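Local coordinates for protein Cj0977 (PDB 3BNV) that is of unknown function but is a hot-dog fold virulence factor of Campylobacter jejuni whose expression is under sigma28 control, at residues S55-V58 with L64-D67; N75-A80 with L108-L113. All blocks are in the same frame, centred on the assembly; numbering follows the deposited sequence.

Contact 1 (S55-V58 with L64-D67)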
loop_
_atom_site.group_PDB
_atom_site.type_symbol
_atom_site.label_atom_id
_atom_site.label_comp_id
_atom_site.label_asym_id
_atom_site.label_seq_id
_atom_site.Cartn_x
_atom_site.Cartn_y
_atom_site.Cartn_z
ATOM N N SER A 55 16.001 -0.576 2.220
ATOM C CA SER A 55 16.117 0.746 2.807
ATOM C C SER A 55 15.239 1.752 2.087
ATOM O O SER A 55 15.054 2.853 2.572
ATOM C CB SER A 55 17.539 1.211 2.763
ATOM O OG SER A 55 17.953 1.279 1.416
ATOM N N GLU A 56 14.673 1.365 0.945
ATOM C CA GLU A 56 13.762 2.248 0.214
ATOM C C GLU A 56 12.370 2.322 0.809
ATOM O O GLU A 56 11.583 3.176 0.425
ATOM C CB GLU A 56 13.695 1.854 -1.267
ATOM C CG GLU A 56 14.985 2.266 -2.015
ATOM C CD GLU A 56 14.909 2.038 -3.522
ATOM O OE1 GLU A 56 14.083 1.184 -3.943
ATOM O OE2 GLU A 56 15.672 2.708 -4.272
HETATM N N MSE A 57 12.066 1.426 1.745
HETATM C CA MSE A 57 10.747 1.395 2.361
HETATM C C MSE A 57 10.711 1.834 3.828
HETATM O O MSE A 57 9.680 1.732 4.479
HETATM C CB MSE A 57 10.079 0.031 2.155
HETATM C CG MSE A 57 10.958 -0.989 1.455
HETATM SE SE MSE A 57 10.145 -2.761 1.231
HETATM C CE MSE A 57 9.263 -2.864 2.946
ATOM N N VAL A 58 11.818 2.341 4.349
ATOM C CA VAL A 58 11.846 2.748 5.746
ATOM C C VAL A 58 11.011 3.987 5.995
ATOM O O VAL A 58 10.891 4.834 5.130
ATOM C CB VAL A 58 13.285 3.030 6.260
ATOM C CG1 VAL A 58 14.140 1.766 6.198
ATOM C CG2 VAL A 58 13.909 4.211 5.484
ATOM N N LEU A 64 12.357 0.985 10.732
ATOM C CA LEU A 64 10.948 0.688 10.738
ATOM C C LEU A 64 10.430 0.822 9.305
ATOM O O LEU A 64 10.715 1.796 8.617
ATOM C CB LEU A 64 10.212 1.626 11.691
ATOM C CG LEU A 64 8.683 1.568 11.719
ATOM C CD1 LEU A 64 8.265 0.352 12.458
ATOM C CD2 LEU A 64 8.142 2.841 12.385
ATOM N N ILE A 65 9.691 -0.183 8.854
ATOM C CA ILE A 65 9.229 -0.272 7.495
ATOM C C ILE A 65 7.812 0.282 7.398
ATOM O O ILE A 65 6.917 -0.181 8.100
ATOM C CB ILE A 65 9.242 -1.742 7.049
ATOM C CG1 ILE A 65 10.654 -2.300 7.172
ATOM C CG2 ILE A 65 8.781 -1.893 5.635
ATOM C CD1 ILE A 65 11.629 -1.889 6.033
ATOM N N PHE A 66 7.613 1.255 6.510
ATOM C CA PHE A 66 6.319 1.867 6.315
ATOM C C PHE A 66 5.311 0.787 6.022
ATOM O O PHE A 66 5.534 -0.040 5.138
ATOM C CB PHE A 66 6.378 2.806 5.137
ATOM C CG PHE A 66 5.219 3.741 5.041
ATOM C CD1 PHE A 66 4.549 3.911 3.832
ATOM C CD2 PHE A 66 4.828 4.504 6.136
ATOM C CE1 PHE A 66 3.505 4.813 3.719
ATOM C CE2 PHE A 66 3.791 5.405 6.035
ATOM C CZ PHE A 66 3.118 5.557 4.824
ATOM N N ASP A 67 4.189 0.796 6.739
ATOM C CA ASP A 67 3.216 -0.282 6.642
ATOM C C ASP A 67 2.650 -0.476 5.229
ATOM O O ASP A 67 2.333 -1.603 4.826
ATOM C CB ASP A 67 2.100 -0.059 7.649
ATOM C CG ASP A 67 2.578 -0.170 9.110
ATOM O OD1 ASP A 67 2.509 0.828 9.881
ATOM O OD2 ASP A 67 3.005 -1.279 9.508
#
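Met-57, present as selenomethionine, lends its carbonyl oxygen to the backbone of Phe-66: Phe-66 N is hydrogen-bonded to Met-57 O at 2.9 Å, and the bond is close to linear. It belongs to an isolated beta bridge that pairs Val-58 with Ile-65, whose CA atoms come within 4.4 Å, the one bridge between these two segments. A weaker CA-H...O contact runs the other way, from Val-58 CA to Leu-64 O at 3.2 Å, with a bent angle of 132° at the hydrogen. Oxygens of both segments are thus turned to the other segment.

Apolar side chains flank the bridge. The selenomethionine end of Met-57 lies beside Ile-65, although the placement of its methyl in the model is doubtful. Ile-65 holds CG2 anti to its own backbone N and CG1 beside that N (chi1 -59°), and CD1 reaches across to Val-58, where it stands 4.4 Å from Val-58 CG1. Val-58 CB itself rests 3.7 Å from Leu-64 O, at the flank of the same bridge. Phe-66 touches the contact through CB, which lies 3.5 Å from Met-57 O, while its ring leads away from the 55-58 segment; Phe-66 also packs on Asn-75 of the second subunit. The backbone of Ile-65 is also hydrogen-bonded to Leu-100, and Asp-67 accepts through OD1 a hydrogen bond from Ile-89 N of the second subunit. A single backbone hydrogen bond with apolar side chains on its flanks joins the two segments; in this largely buried setting, close to the dimer interface, the bond is probably little exposed to water.

Contact 2 (N75-A80 with L108-L113)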
loop_
_atom_site.group_PDB
_atom_site.type_symbol
_atom_site.label_atom_id
_atom_site.label_comp_id
_atom_site.label_asym_id
_atom_site.label_seq_id
_atom_site.Cartn_x
_atom_site.Cartn_y
_atom_site.Cartn_z
ATOM N N ASN A 75 -1.453 -6.563 -1.841
ATOM C CA ASN A 75 -2.182 -6.133 -3.003
ATOM C C ASN A 75 -1.700 -6.918 -4.237
ATOM O O ASN A 75 -2.487 -7.411 -5.060
ATOM C CB ASN A 75 -1.979 -4.625 -3.123
ATOM C CG ASN A 75 -2.744 -3.999 -4.260
ATOM O OD1 ASN A 75 -3.298 -4.682 -5.139
ATOM N ND2 ASN A 75 -2.749 -2.678 -4.277
ATOM N N TYR A 76 -0.399 -7.079 -4.350
ATOM C CA TYR A 76 0.164 -7.794 -5.484
ATOM C C TYR A 76 -0.198 -9.290 -5.447
ATOM O O TYR A 76 -0.766 -9.818 -6.396
ATOM C CB TYR A 76 1.657 -7.505 -5.540
ATOM C CG TYR A 76 2.435 -8.055 -6.700
ATOM C CD1 TYR A 76 3.722 -8.499 -6.520
ATOM C CD2 TYR A 76 1.915 -8.090 -7.966
ATOM C CE1 TYR A 76 4.469 -8.988 -7.573
ATOM C CE2 TYR A 76 2.660 -8.594 -9.035
ATOM C CZ TYR A 76 3.931 -9.040 -8.830
ATOM O OH TYR A 76 4.690 -9.535 -9.868
ATOM N N VAL A 77 0.095 -9.976 -4.358
ATOM C CA VAL A 77 -0.211 -11.404 -4.290
ATOM C C VAL A 77 -1.740 -11.700 -4.353
ATOM O O VAL A 77 -2.158 -12.721 -4.890
ATOM C CB VAL A 77 0.474 -12.107 -3.100
ATOM C CG1 VAL A 77 -0.269 -11.866 -1.816
ATOM C CG2 VAL A 77 0.529 -13.558 -3.332
ATOM N N ALA A 78 -2.581 -10.814 -3.838
ATOM C CA ALA A 78 -4.028 -10.980 -4.048
ATOM C C ALA A 78 -4.366 -11.014 -5.529
ATOM O O ALA A 78 -5.095 -11.888 -5.997
ATOM C CB ALA A 78 -4.817 -9.860 -3.399
ATOM N N GLN A 79 -3.864 -10.043 -6.280
ATOM C CA GLN A 79 -4.142 -10.045 -7.699
ATOM C C GLN A 79 -3.529 -11.248 -8.375
ATOM O O GLN A 79 -4.122 -11.799 -9.277
ATOM C CB GLN A 79 -3.674 -8.765 -8.368
ATOM C CG GLN A 79 -4.397 -7.520 -7.887
ATOM C CD GLN A 79 -4.275 -6.401 -8.877
ATOM O OE1 GLN A 79 -4.847 -6.470 -9.956
ATOM N NE2 GLN A 79 -3.515 -5.376 -8.542
ATOM N N ALA A 80 -2.360 -11.698 -7.930
ATOM C CA ALA A 80 -1.768 -12.870 -8.560
ATOM C C ALA A 80 -2.608 -14.130 -8.349
ATOM O O ALA A 80 -2.572 -15.040 -9.168
ATOM C CB ALA A 80 -0.394 -13.077 -8.080
ATOM N N LEU A 108 4.067 -14.019 2.064
ATOM C CA LEU A 108 2.623 -13.858 1.916
ATOM C C LEU A 108 1.962 -15.047 1.203
ATOM O O LEU A 108 2.523 -15.608 0.275
ATOM C CB LEU A 108 2.303 -12.550 1.189
ATOM C CG LEU A 108 2.979 -11.294 1.744
ATOM C CD1 LEU A 108 4.395 -11.059 1.207
ATOM C CD2 LEU A 108 2.142 -10.057 1.478
ATOM N N GLU A 109 0.779 -15.435 1.661
ATOM C CA GLU A 109 -0.044 -16.394 0.934
ATOM C C GLU A 109 -1.413 -15.796 0.701
ATOM O O GLU A 109 -1.965 -15.144 1.588
ATOM C CB GLU A 109 -0.214 -17.704 1.688
ATOM C CG GLU A 109 1.051 -18.439 1.888
ATOM C CD GLU A 109 0.845 -19.749 2.612
ATOM O OE1 GLU A 109 1.735 -20.114 3.423
ATOM O OE2 GLU A 109 -0.189 -20.420 2.374
ATOM N N ALA A 110 -1.961 -16.031 -0.483
ATOM C CA ALA A 110 -3.285 -15.508 -0.845
ATOM C C ALA A 110 -4.198 -16.616 -1.324
ATOM O O ALA A 110 -3.789 -17.452 -2.127
ATOM C CB ALA A 110 -3.143 -14.440 -1.931
ATOM N N HIS A 111 -5.431 -16.632 -0.838
ATOM C CA HIS A 111 -6.405 -17.646 -1.248
ATOM C C HIS A 111 -7.684 -16.930 -1.604
ATOM O O HIS A 111 -8.224 -16.175 -0.783
ATOM C CB HIS A 111 -6.692 -18.602 -0.118
ATOM C CG HIS A 111 -5.499 -19.356 0.364
ATOM N ND1 HIS A 111 -5.196 -20.627 -0.078
ATOM C CD2 HIS A 111 -4.555 -19.038 1.280
ATOM C CE1 HIS A 111 -4.099 -21.051 0.528
ATOM N NE2 HIS A 111 -3.701 -20.112 1.371
ATOM N N ALA A 112 -8.141 -17.138 -2.839
ATOM C CA ALA A 112 -9.340 -16.494 -3.354
ATOM C C ALA A 112 -10.537 -17.352 -3.021
ATOM O O ALA A 112 -10.510 -18.541 -3.246
ATOM C CB ALA A 112 -9.228 -16.328 -4.847
ATOM N N LEU A 113 -11.594 -16.753 -2.487
ATOM C CA LEU A 113 -12.814 -17.491 -2.201
ATOM C C LEU A 113 -13.436 -17.926 -3.515
ATOM O O LEU A 113 -13.573 -17.120 -4.439
ATOM C CB LEU A 113 -13.800 -16.637 -1.414
ATOM C CG LEU A 113 -13.410 -16.488 0.054
ATOM C CD1 LEU A 113 -14.404 -15.595 0.842
ATOM C CD2 LEU A 113 -13.230 -17.895 0.719
#
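Val-77 overlaps Ala-110 and Leu-108, pressing both of its methyls toward the inner face of strand 105-112. This is the central packing of the hot-dog fold, in which helix 67-82 is wrapped by the antiparallel sheet. The short segment axes approach to 7.6 Å and run 40° apart, a close spacing consistent with the small alanine side chains at Ala-78 and Ala-110, whose CA atoms are 5.6 Å apart. With chi1 at 80°, Val-77 carries CG1 between its own N and carbonyl carbon, from where the methyl reaches both strand residues. It meets Ala-110 CB at 3.9 Å and Leu-108 CB at 4.0 Å, so leucine contributes its first carbon here rather than its branched end. CG2 also touches Ala-110 CB. Beyond this pair, Val-77 packs on Ala-47 and Ser-49 of strand 46-52 and on Val-125 of strand 120-129, bridging three neighbouring strands. Ala-110 likewise reaches Val-123 and Ser-81. The fit is wholly nonpolar on the strand side, yet the backbone of the helix takes part: Ala-110 CB comes 3.6 Å from Val-77 O and 4.1 Å from Ala-78 N.

After strands 38-43 and 46-52 the chain enters the region where contact 1 closes a five-residue loop, 59-63, just before helix 67-82. That helix then meets strand 105-112 in contact 2, which closes a much longer span containing strand 87-96. The two contacts lie in series, neither nesting nor crossing, with centres 21 Å apart and nearest atoms about 9 Å apart. Contact 1 joins two parts of the lead-in to the helix, and contact 2 seats the helix against the sheet. Both also touch the second subunit, where Phe-66 of contact 1 packs against Tyr-76 and Gln-79 of the other subunit's helix.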